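Local atomic coordinates of paenibacillus xanthan lyase (Paenibacillus, PDB entry 6F2P), a protein that cleaves the polysaccharide xanthan, probably by the beta-elimination chemistry of polysaccharide lyase family 8. Residues V34-M48 with L77-L91. Numbering follows the deposited sequence.
Sequences VNAITVTAQGYWDSM and LYDMALAYTTYGSSL
Nearest in backbone where A41 CA lies 4.4 Å from M80 CA, the helix of 34-48 and that of 77-91 run in roughly opposite senses, their axes 8.1 Å apart and crossing at -131°. Alanines standing at the crossing suit this closeness: A41 CB and A83 CB touch, and further along a chi1 of -70° sets I37 CG1 beside the backbone N and turns I37 CG2 onto A83 CA, 3.6 Å away, while the isoleucine crosses L82 at about a right angle. At the other end M80, bent at chi3 (65°), brings its CE to within 3.6 Å of W45 CD1, reaching the indole obliquely; M48 SD packs on the same methyl. The indole meets L91 CD2 through CZ3, and its NE1 is hydrogen-bonded to D100. Past the second helix, a type II turn from T86 to S89 brings the chain back alongside 34-48, so that V34 CG1 packs 3.5 Å from G88 O. T38 OG1 donates to V34 O, from above the carbonyl plane, and lies 2.8 Å from S89 OG, which accepts from L91 N in an ST turn. On another flank D79 OD2 approaches the edge of the Y44 ring near its plane, 3.2 Å from Y44 CE2. The contact joins two successive helices, 28-46 and 68-85, of the alpha-helical N-terminal domain of family 8 lyases, with helix 95-111 packing against W45 and M80. Its apolar centre is thus closed at the turn end by the T38 and S89 hydroxyls and on the D79 side by a bridging water, which supplies I37 O and D79 O with a donor.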
ATOM      1  N   VAL A  34     -36.925 -26.113   0.286  1.00 23.65           N
ATOM      2  CA  VAL A  34     -38.253 -26.205  -0.302  1.00 19.50           C
ATOM      3  C   VAL A  34     -39.323 -25.856   0.722  1.00 20.33           C
ATOM      4  O   VAL A  34     -40.218 -25.046   0.461  1.00 18.79           O
ATOM      5  CB  VAL A  34     -38.513 -27.615  -0.848  1.00 25.35           C
ATOM      6  CG1 VAL A  34     -39.978 -27.781  -1.239  1.00 20.14           C
ATOM      7  CG2 VAL A  34     -37.602 -27.892  -2.027  1.00 21.53           C
ATOM      8  N   ASN A  35     -39.222 -26.465   1.896  1.00 21.63           N
ATOM      9  CA  ASN A  35     -40.114 -26.119   2.987  1.00 20.36           C
ATOM     10  C   ASN A  35     -40.060 -24.625   3.324  1.00 21.88           C
ATOM     11  O   ASN A  35     -41.097 -23.959   3.382  1.00 23.46           O
ATOM     12  CB  ASN A  35     -39.816 -26.966   4.222  1.00 22.60           C
ATOM     13  CG  ASN A  35     -40.503 -26.435   5.468  1.00 33.87           C
ATOM     14  OD1 ASN A  35     -41.724 -26.502   5.595  1.00 31.21           O
ATOM     15  ND2 ASN A  35     -39.716 -25.891   6.391  1.00 41.69           N
ATOM     16  N   ALA A  36     -38.855 -24.098   3.519  1.00 22.05           N
ATOM     17  CA  ALA A  36     -38.679 -22.678   3.815  1.00 17.04           C
ATOM     18  C   ALA A  36     -39.349 -21.797   2.762  1.00 19.56           C
ATOM     19  O   ALA A  36     -40.025 -20.814   3.094  1.00 21.44           O
ATOM     20  CB  ALA A  36     -37.211 -22.345   3.925  1.00 15.61           C
ATOM     21  N   ILE A  37     -39.170 -22.164   1.498  1.00 15.83           N
ATOM     22  CA  ILE A  37     -39.806 -21.454   0.390  1.00 15.90           C
ATOM     23  C   ILE A  37     -41.327 -21.503   0.491  1.00 20.48           C
ATOM     24  O   ILE A  37     -42.010 -20.481   0.324  1.00 19.42           O
ATOM     25  CB  ILE A  37     -39.356 -22.036  -0.959  1.00 15.21           C
ATOM     26  CG1 ILE A  37     -37.881 -21.691  -1.206  1.00 16.79           C
ATOM     27  CG2 ILE A  37     -40.230 -21.532  -2.081  1.00 14.59           C
ATOM     28  CD1 ILE A  37     -37.299 -22.311  -2.460  1.00 19.51           C
ATOM     29  N   THR A  38     -41.853 -22.691   0.784  1.00 21.52           N
ATOM     30  CA  THR A  38     -43.295 -22.893   0.904  1.00 15.60           C
ATOM     31  C   THR A  38     -43.883 -22.063   2.044  1.00 19.23           C
ATOM     32  O   THR A  38     -44.871 -21.341   1.863  1.00 20.46           O
ATOM     33  CB  THR A  38     -43.627 -24.370   1.149  1.00 18.31           C
ATOM     34  OG1 THR A  38     -43.088 -25.173   0.085  1.00 16.45           O
ATOM     35  CG2 THR A  38     -45.135 -24.560   1.234  1.00 16.08           C
ATOM     36  N   VAL A  39     -43.268 -22.169   3.218  1.00 16.88           N
ATOM     37  CA  VAL A  39     -43.750 -21.465   4.399  1.00 14.73           C
ATOM     38  C   VAL A  39     -43.784 -19.952   4.179  1.00 22.62           C
ATOM     39  O   VAL A  39     -44.787 -19.293   4.489  1.00 24.52           O
ATOM     40  CB  VAL A  39     -42.890 -21.794   5.631  1.00 13.05           C
ATOM     41  CG1 VAL A  39     -43.247 -20.889   6.796  1.00  8.56           C
ATOM     42  CG2 VAL A  39     -43.063 -23.249   6.010  1.00 17.37           C
ATOM     43  N   THR A  40     -42.696 -19.413   3.632  1.00 17.22           N
ATOM     44  CA  THR A  40     -42.598 -17.983   3.359  1.00 15.78           C
ATOM     45  C   THR A  40     -43.713 -17.528   2.422  1.00 18.50           C
ATOM     46  O   THR A  40     -44.378 -16.518   2.674  1.00 19.67           O
ATOM     47  CB  THR A  40     -41.217 -17.607   2.766  1.00 16.64           C
ATOM     48  OG1 THR A  40     -40.212 -17.724   3.776  1.00  9.31           O
ATOM     49  CG2 THR A  40     -41.219 -16.186   2.266  1.00 17.99           C
ATOM     50  N   ALA A  41     -43.928 -18.284   1.351  1.00 18.89           N
ATOM     51  CA  ALA A  41     -44.992 -17.956   0.413  1.00 20.59           C
ATOM     52  C   ALA A  41     -46.361 -17.981   1.086  1.00 20.29           C
ATOM     53  O   ALA A  41     -47.164 -17.066   0.892  1.00 21.27           O
ATOM     54  CB  ALA A  41     -44.972 -18.889  -0.758  1.00 19.04           C
ATOM     55  N   GLN A  42     -46.633 -19.014   1.878  1.00 20.61           N
ATOM     56  CA  GLN A  42     -47.917 -19.083   2.573  1.00 21.58           C
ATOM     57  C   GLN A  42     -48.078 -17.855   3.462  1.00 22.65           C
ATOM     58  O   GLN A  42     -49.168 -17.291   3.558  1.00 17.94           O
ATOM     59  CB  GLN A  42     -48.062 -20.367   3.394  1.00 18.64           C
ATOM     60  CG  GLN A  42     -49.494 -20.629   3.886  1.00 18.27           C
ATOM     61  CD  GLN A  42     -50.506 -20.750   2.742  1.00 20.78           C
ATOM     62  OE1 GLN A  42     -50.305 -21.514   1.803  1.00 27.87           O
ATOM     63  NE2 GLN A  42     -51.595 -19.996   2.824  1.00 22.74           N
ATOM     64  N   GLY A  43     -46.980 -17.428   4.081  1.00 18.16           N
ATOM     65  CA  GLY A  43     -47.001 -16.242   4.914  1.00 16.76           C
ATOM     66  C   GLY A  43     -47.544 -15.000   4.218  1.00 22.90           C
ATOM     67  O   GLY A  43     -48.504 -14.365   4.688  1.00 18.83           O
ATOM     68  N   TYR A  44     -46.926 -14.644   3.097  1.00 22.00           N
ATOM     69  CA  TYR A  44     -47.297 -13.426   2.391  1.00 19.08           C
ATOM     70  C   TYR A  44     -48.623 -13.595   1.673  1.00 20.26           C
ATOM     71  O   TYR A  44     -49.318 -12.612   1.410  1.00 23.49           O
ATOM     72  CB  TYR A  44     -46.192 -13.007   1.419  1.00 20.19           C
ATOM     73  CG  TYR A  44     -44.945 -12.539   2.133  1.00 23.15           C
ATOM     74  CD1 TYR A  44     -45.019 -11.559   3.111  1.00 20.87           C
ATOM     75  CD2 TYR A  44     -43.697 -13.082   1.843  1.00 22.39           C
ATOM     76  CE1 TYR A  44     -43.895 -11.131   3.777  1.00 21.65           C
ATOM     77  CE2 TYR A  44     -42.561 -12.651   2.506  1.00 19.14           C
ATOM     78  CZ  TYR A  44     -42.671 -11.675   3.474  1.00 22.84           C
ATOM     79  OH  TYR A  44     -41.559 -11.228   4.146  1.00 32.04           O
ATOM     80  N   TRP A  45     -48.971 -14.838   1.352  1.00 19.12           N
ATOM     81  CA  TRP A  45     -50.257 -15.117   0.721  1.00 22.50           C
ATOM     82  C   TRP A  45     -51.357 -14.844   1.754  1.00 23.98           C
ATOM     83  O   TRP A  45     -52.396 -14.239   1.457  1.00 23.29           O
ATOM     84  CB  TRP A  45     -50.319 -16.568   0.235  1.00 18.49           C
ATOM     85  CG  TRP A  45     -51.462 -16.841  -0.692  1.00 17.21           C
ATOM     86  CD1 TRP A  45     -52.241 -15.917  -1.331  1.00 22.79           C
ATOM     87  CD2 TRP A  45     -51.957 -18.125  -1.090  1.00 17.27           C
ATOM     88  NE1 TRP A  45     -53.190 -16.546  -2.104  1.00 18.58           N
ATOM     89  CE2 TRP A  45     -53.038 -17.903  -1.973  1.00 21.50           C
ATOM     90  CE3 TRP A  45     -51.595 -19.438  -0.787  1.00 14.56           C
ATOM     91  CZ2 TRP A  45     -53.760 -18.949  -2.552  1.00 19.68           C
ATOM     92  CZ3 TRP A  45     -52.317 -20.476  -1.362  1.00 19.32           C
ATOM     93  CH2 TRP A  45     -53.389 -20.224  -2.233  1.00 18.05           C
ATOM     94  N   ASP A  46     -51.097 -15.282   2.979  1.00 19.75           N
ATOM     95  CA  ASP A  46     -52.025 -15.109   4.074  1.00 20.98           C
ATOM     96  C   ASP A  46     -52.237 -13.642   4.397  1.00 22.07           C
ATOM     97  O   ASP A  46     -53.360 -13.225   4.645  1.00 26.84           O
ATOM     98  CB  ASP A  46     -51.532 -15.867   5.309  1.00 22.85           C
ATOM     99  CG  ASP A  46     -51.719 -17.370   5.180  1.00 26.35           C
ATOM    100  OD1 ASP A  46     -52.451 -17.801   4.255  1.00 27.98           O
ATOM    101  OD2 ASP A  46     -51.142 -18.116   5.999  1.00 26.91           O
ATOM    102  N   SER A  47     -51.167 -12.856   4.395  1.00 22.35           N
ATOM    103  CA  SER A  47     -51.276 -11.446   4.760  1.00 17.34           C
ATOM    104  C   SER A  47     -51.671 -10.566   3.588  1.00 17.30           C
ATOM    105  O   SER A  47     -51.841  -9.365   3.746  1.00 21.81           O
ATOM    106  CB  SER A  47     -49.968 -10.936   5.353  1.00 19.22           C
ATOM    107  OG  SER A  47     -48.884 -11.191   4.475  1.00 25.22           O
ATOM    108  N   MET A  48     -51.818 -11.154   2.409  1.00 17.14           N
ATOM    109  CA  MET A  48     -52.080 -10.354   1.222  1.00 18.40           C
ATOM    110  C   MET A  48     -53.479  -9.725   1.225  1.00 18.19           C
ATOM    111  O   MET A  48     -54.464 -10.352   1.611  1.00 17.63           O
ATOM    112  CB  MET A  48     -51.871 -11.183  -0.051  1.00 16.06           C
ATOM    113  CG  MET A  48     -51.970 -10.360  -1.333  1.00 15.87           C
ATOM    114  SD  MET A  48     -51.686 -11.304  -2.841  1.00 17.38           S
ATOM    115  CE  MET A  48     -51.686  -9.998  -4.061  1.00 15.30           C
ATOM    116  N   LEU A  77     -44.520 -10.769  -3.790  1.00 14.66           N
ATOM    117  CA  LEU A  77     -44.986 -11.470  -4.992  1.00 16.17           C
ATOM    118  C   LEU A  77     -43.970 -12.491  -5.515  1.00 18.36           C
ATOM    119  O   LEU A  77     -44.336 -13.609  -5.889  1.00 20.93           O
ATOM    120  CB  LEU A  77     -45.345 -10.478  -6.097  1.00 13.81           C
ATOM    121  CG  LEU A  77     -46.638  -9.696  -5.872  1.00 16.45           C
ATOM    122  CD1 LEU A  77     -46.770  -8.574  -6.881  1.00 12.92           C
ATOM    123  CD2 LEU A  77     -47.844 -10.630  -5.942  1.00 16.49           C
ATOM    124  N   TYR A  78     -42.695 -12.121  -5.523  1.00 15.82           N
ATOM    125  CA  TYR A  78     -41.671 -13.060  -5.944  1.00 15.77           C
ATOM    126  C   TYR A  78     -41.651 -14.327  -5.087  1.00 16.38           C
ATOM    127  O   TYR A  78     -41.531 -15.438  -5.614  1.00 12.06           O
ATOM    128  CB  TYR A  78     -40.281 -12.426  -5.947  1.00 16.85           C
ATOM    129  CG  TYR A  78     -39.221 -13.456  -6.241  1.00 18.29           C
ATOM    130  CD1 TYR A  78     -39.042 -13.946  -7.530  1.00 17.15           C
ATOM    131  CD2 TYR A  78     -38.433 -13.978  -5.228  1.00 17.49           C
ATOM    132  CE1 TYR A  78     -38.089 -14.913  -7.802  1.00 18.00           C
ATOM    133  CE2 TYR A  78     -37.474 -14.951  -5.492  1.00 19.30           C
ATOM    134  CZ  TYR A  78     -37.307 -15.412  -6.780  1.00 20.81           C
ATOM    135  OH  TYR A  78     -36.352 -16.367  -7.048  1.00 24.77           O
ATOM    136  N   ASP A  79     -41.743 -14.159  -3.771  1.00 20.51           N
ATOM    137  CA  ASP A  79     -41.684 -15.305  -2.863  1.00 22.65           C
ATOM    138  C   ASP A  79     -42.799 -16.285  -3.176  1.00 17.97           C
ATOM    139  O   ASP A  79     -42.578 -17.491  -3.182  1.00 18.42           O
ATOM    140  CB  ASP A  79     -41.766 -14.872  -1.394  1.00 21.52           C
ATOM    141  CG  ASP A  79     -40.490 -14.202  -0.909  1.00 27.38           C
ATOM    142  OD1 ASP A  79     -39.433 -14.398  -1.546  1.00 25.30           O
ATOM    143  OD2 ASP A  79     -40.539 -13.487   0.116  1.00 28.02           O
ATOM    144  N   MET A  80     -43.989 -15.752  -3.447  1.00 19.22           N
ATOM    145  CA  MET A  80     -45.159 -16.566  -3.773  1.00 20.54           C
ATOM    146  C   MET A  80     -44.945 -17.284  -5.102  1.00 18.75           C
ATOM    147  O   MET A  80     -45.158 -18.498  -5.214  1.00 17.59           O
ATOM    148  CB  MET A  80     -46.421 -15.693  -3.820  1.00 13.65           C
ATOM    149  CG  MET A  80     -46.766 -15.053  -2.486  1.00 16.66           C
ATOM    150  SD  MET A  80     -47.954 -13.687  -2.598  1.00 22.20           S
ATOM    151  CE  MET A  80     -49.419 -14.544  -3.173  1.00 17.10           C
ATOM    152  N   ALA A  81     -44.519 -16.521  -6.102  1.00 17.08           N
ATOM    153  CA  ALA A  81     -44.170 -17.072  -7.407  1.00 16.79           C
ATOM    154  C   ALA A  81     -43.125 -18.188  -7.289  1.00 16.29           C
ATOM    155  O   ALA A  81     -43.183 -19.184  -8.011  1.00 18.47           O
ATOM    156  CB  ALA A  81     -43.681 -15.958  -8.332  1.00 12.17           C
ATOM    157  N   LEU A  82     -42.184 -18.026  -6.363  1.00 14.87           N
ATOM    158  CA  LEU A  82     -41.138 -19.012  -6.164  1.00 16.25           C
ATOM    159  C   LEU A  82     -41.721 -20.347  -5.716  1.00 18.80           C
ATOM    160  O   LEU A  82     -41.422 -21.388  -6.303  1.00 22.05           O
ATOM    161  CB  LEU A  82     -40.101 -18.520  -5.150  1.00 19.28           C
ATOM    162  CG  LEU A  82     -38.854 -19.400  -4.952  1.00 22.29           C
ATOM    163  CD1 LEU A  82     -38.098 -19.632  -6.257  1.00 18.17           C
ATOM    164  CD2 LEU A  82     -37.912 -18.815  -3.913  1.00 14.83           C
ATOM    165  N   ALA A  83     -42.544 -20.326  -4.675  1.00 20.34           N
ATOM    166  CA  ALA A  83     -43.167 -21.559  -4.200  1.00 23.87           C
ATOM    167  C   ALA A  83     -44.063 -22.132  -5.289  1.00 20.12           C
ATOM    168  O   ALA A  83     -44.121 -23.345  -5.486  1.00 16.89           O
ATOM    169  CB  ALA A  83     -43.959 -21.322  -2.925  1.00 15.33           C
ATOM    170  N   TYR A  84     -44.755 -21.245  -5.995  1.00 18.55           N
ATOM    171  CA  TYR A  84     -45.627 -21.664  -7.075  1.00 20.31           C
ATOM    172  C   TYR A  84     -44.902 -22.544  -8.086  1.00 26.53           C
ATOM    173  O   TYR A  84     -45.490 -23.487  -8.624  1.00 26.16           O
ATOM    174  CB  TYR A  84     -46.238 -20.461  -7.789  1.00 18.45           C
ATOM    175  CG  TYR A  84     -47.069 -20.874  -8.972  1.00 22.72           C
ATOM    176  CD1 TYR A  84     -48.308 -21.474  -8.791  1.00 27.06           C
ATOM    177  CD2 TYR A  84     -46.611 -20.688 -10.272  1.00 24.28           C
ATOM    178  CE1 TYR A  84     -49.079 -21.868  -9.872  1.00 28.41           C
ATOM    179  CE2 TYR A  84     -47.373 -21.079 -11.359  1.00 31.28           C
ATOM    180  CZ  TYR A  84     -48.607 -21.672 -11.150  1.00 29.67           C
ATOM    181  OH  TYR A  84     -49.375 -22.065 -12.215  1.00 36.30           O
ATOM    182  N   THR A  85     -43.625 -22.245  -8.327  1.00 21.38           N
ATOM    183  CA  THR A  85     -42.866 -22.922  -9.377  1.00 16.30           C
ATOM    184  C   THR A  85     -41.798 -23.865  -8.844  1.00 19.22           C
ATOM    185  O   THR A  85     -41.024 -24.421  -9.615  1.00 23.45           O
ATOM    186  CB  THR A  85     -42.168 -21.912 -10.295  1.00 17.05           C
ATOM    187  OG1 THR A  85     -41.280 -21.101  -9.521  1.00 18.90           O
ATOM    188  CG2 THR A  85     -43.176 -21.012 -10.962  1.00 17.43           C
ATOM    189  N   THR A  86     -41.741 -24.036  -7.530  1.00 22.01           N
ATOM    190  CA  THR A  86     -40.699 -24.857  -6.924  1.00 20.95           C
ATOM    191  C   THR A  86     -41.087 -26.332  -6.890  1.00 25.22           C
ATOM    192  O   THR A  86     -42.069 -26.728  -6.247  1.00 27.52           O
ATOM    193  CB  THR A  86     -40.332 -24.369  -5.501  1.00 18.98           C
ATOM    194  OG1 THR A  86     -39.718 -23.081  -5.580  1.00 17.87           O
ATOM    195  CG2 THR A  86     -39.362 -25.332  -4.828  1.00 16.09           C
ATOM    196  N   TYR A  87     -40.307 -27.134  -7.599  1.00 26.06           N
ATOM    197  CA  TYR A  87     -40.458 -28.573  -7.570  1.00 24.57           C
ATOM    198  C   TYR A  87     -40.356 -29.073  -6.145  1.00 25.48           C
ATOM    199  O   TYR A  87     -39.354 -28.841  -5.471  1.00 25.50           O
ATOM    200  CB  TYR A  87     -39.359 -29.229  -8.398  1.00 22.60           C
ATOM    201  CG  TYR A  87     -39.422 -30.727  -8.369  1.00 22.75           C
ATOM    202  CD1 TYR A  87     -40.411 -31.408  -9.063  1.00 24.10           C
ATOM    203  CD2 TYR A  87     -38.505 -31.468  -7.636  1.00 26.32           C
ATOM    204  CE1 TYR A  87     -40.479 -32.786  -9.039  1.00 25.74           C
ATOM    205  CE2 TYR A  87     -38.565 -32.853  -7.607  1.00 24.92           C
ATOM    206  CZ  TYR A  87     -39.555 -33.502  -8.312  1.00 22.72           C
ATOM    207  OH  TYR A  87     -39.626 -34.871  -8.289  1.00 28.51           O
ATOM    208  N   GLY A  88     -41.399 -29.760  -5.691  1.00 25.96           N
ATOM    209  CA  GLY A  88     -41.404 -30.357  -4.369  1.00 22.37           C
ATOM    210  C   GLY A  88     -42.214 -29.546  -3.383  1.00 23.61           C
ATOM    211  O   GLY A  88     -42.520 -30.010  -2.281  1.00 25.35           O
ATOM    212  N   SER A  89     -42.561 -28.326  -3.776  1.00 20.23           N
ATOM    213  CA  SER A  89     -43.326 -27.443  -2.905  1.00 24.03           C
ATOM    214  C   SER A  89     -44.795 -27.860  -2.880  1.00 26.85           C
ATOM    215  O   SER A  89     -45.389 -28.137  -3.933  1.00 25.56           O
ATOM    216  CB  SER A  89     -43.207 -25.994  -3.383  1.00 21.22           C
ATOM    217  OG  SER A  89     -43.996 -25.135  -2.577  1.00 20.49           O
ATOM    218  N   SER A  90     -45.390 -27.886  -1.689  1.00 20.56           N
ATOM    219  CA  SER A  90     -46.794 -28.277  -1.573  1.00 22.31           C
ATOM    220  C   SER A  90     -47.697 -27.227  -2.195  1.00 19.30           C
ATOM    221  O   SER A  90     -48.900 -27.425  -2.310  1.00 28.37           O
ATOM    222  CB  SER A  90     -47.199 -28.534  -0.115  1.00 21.56           C
ATOM    223  OG  SER A  90     -47.459 -27.329   0.576  1.00 21.16           O
ATOM    224  N   LEU A  91     -47.103 -26.112  -2.598  1.00 19.34           N
ATOM    225  CA  LEU A  91     -47.834 -25.042  -3.258  1.00 18.10           C
ATOM    226  C   LEU A  91     -47.543 -25.001  -4.748  1.00 20.52           C
ATOM    227  O   LEU A  91     -48.015 -24.101  -5.441  1.00 24.77           O
ATOM    228  CB  LEU A  91     -47.456 -23.693  -2.655  1.00 19.06           C
ATOM    229  CG  LEU A  91     -48.068 -23.342  -1.305  1.00 24.15           C
ATOM    230  CD1 LEU A  91     -47.376 -22.112  -0.745  1.00 21.12           C
ATOM    231  CD2 LEU A  91     -49.556 -23.093  -1.479  1.00 17.98           C
TER
HETATM  232  O   HOH W   1     -41.079 -18.102  -0.961  1.00 22.40           O
HETATM  233  O   HOH W   2     -43.242 -28.312   0.663  1.00 24.59           O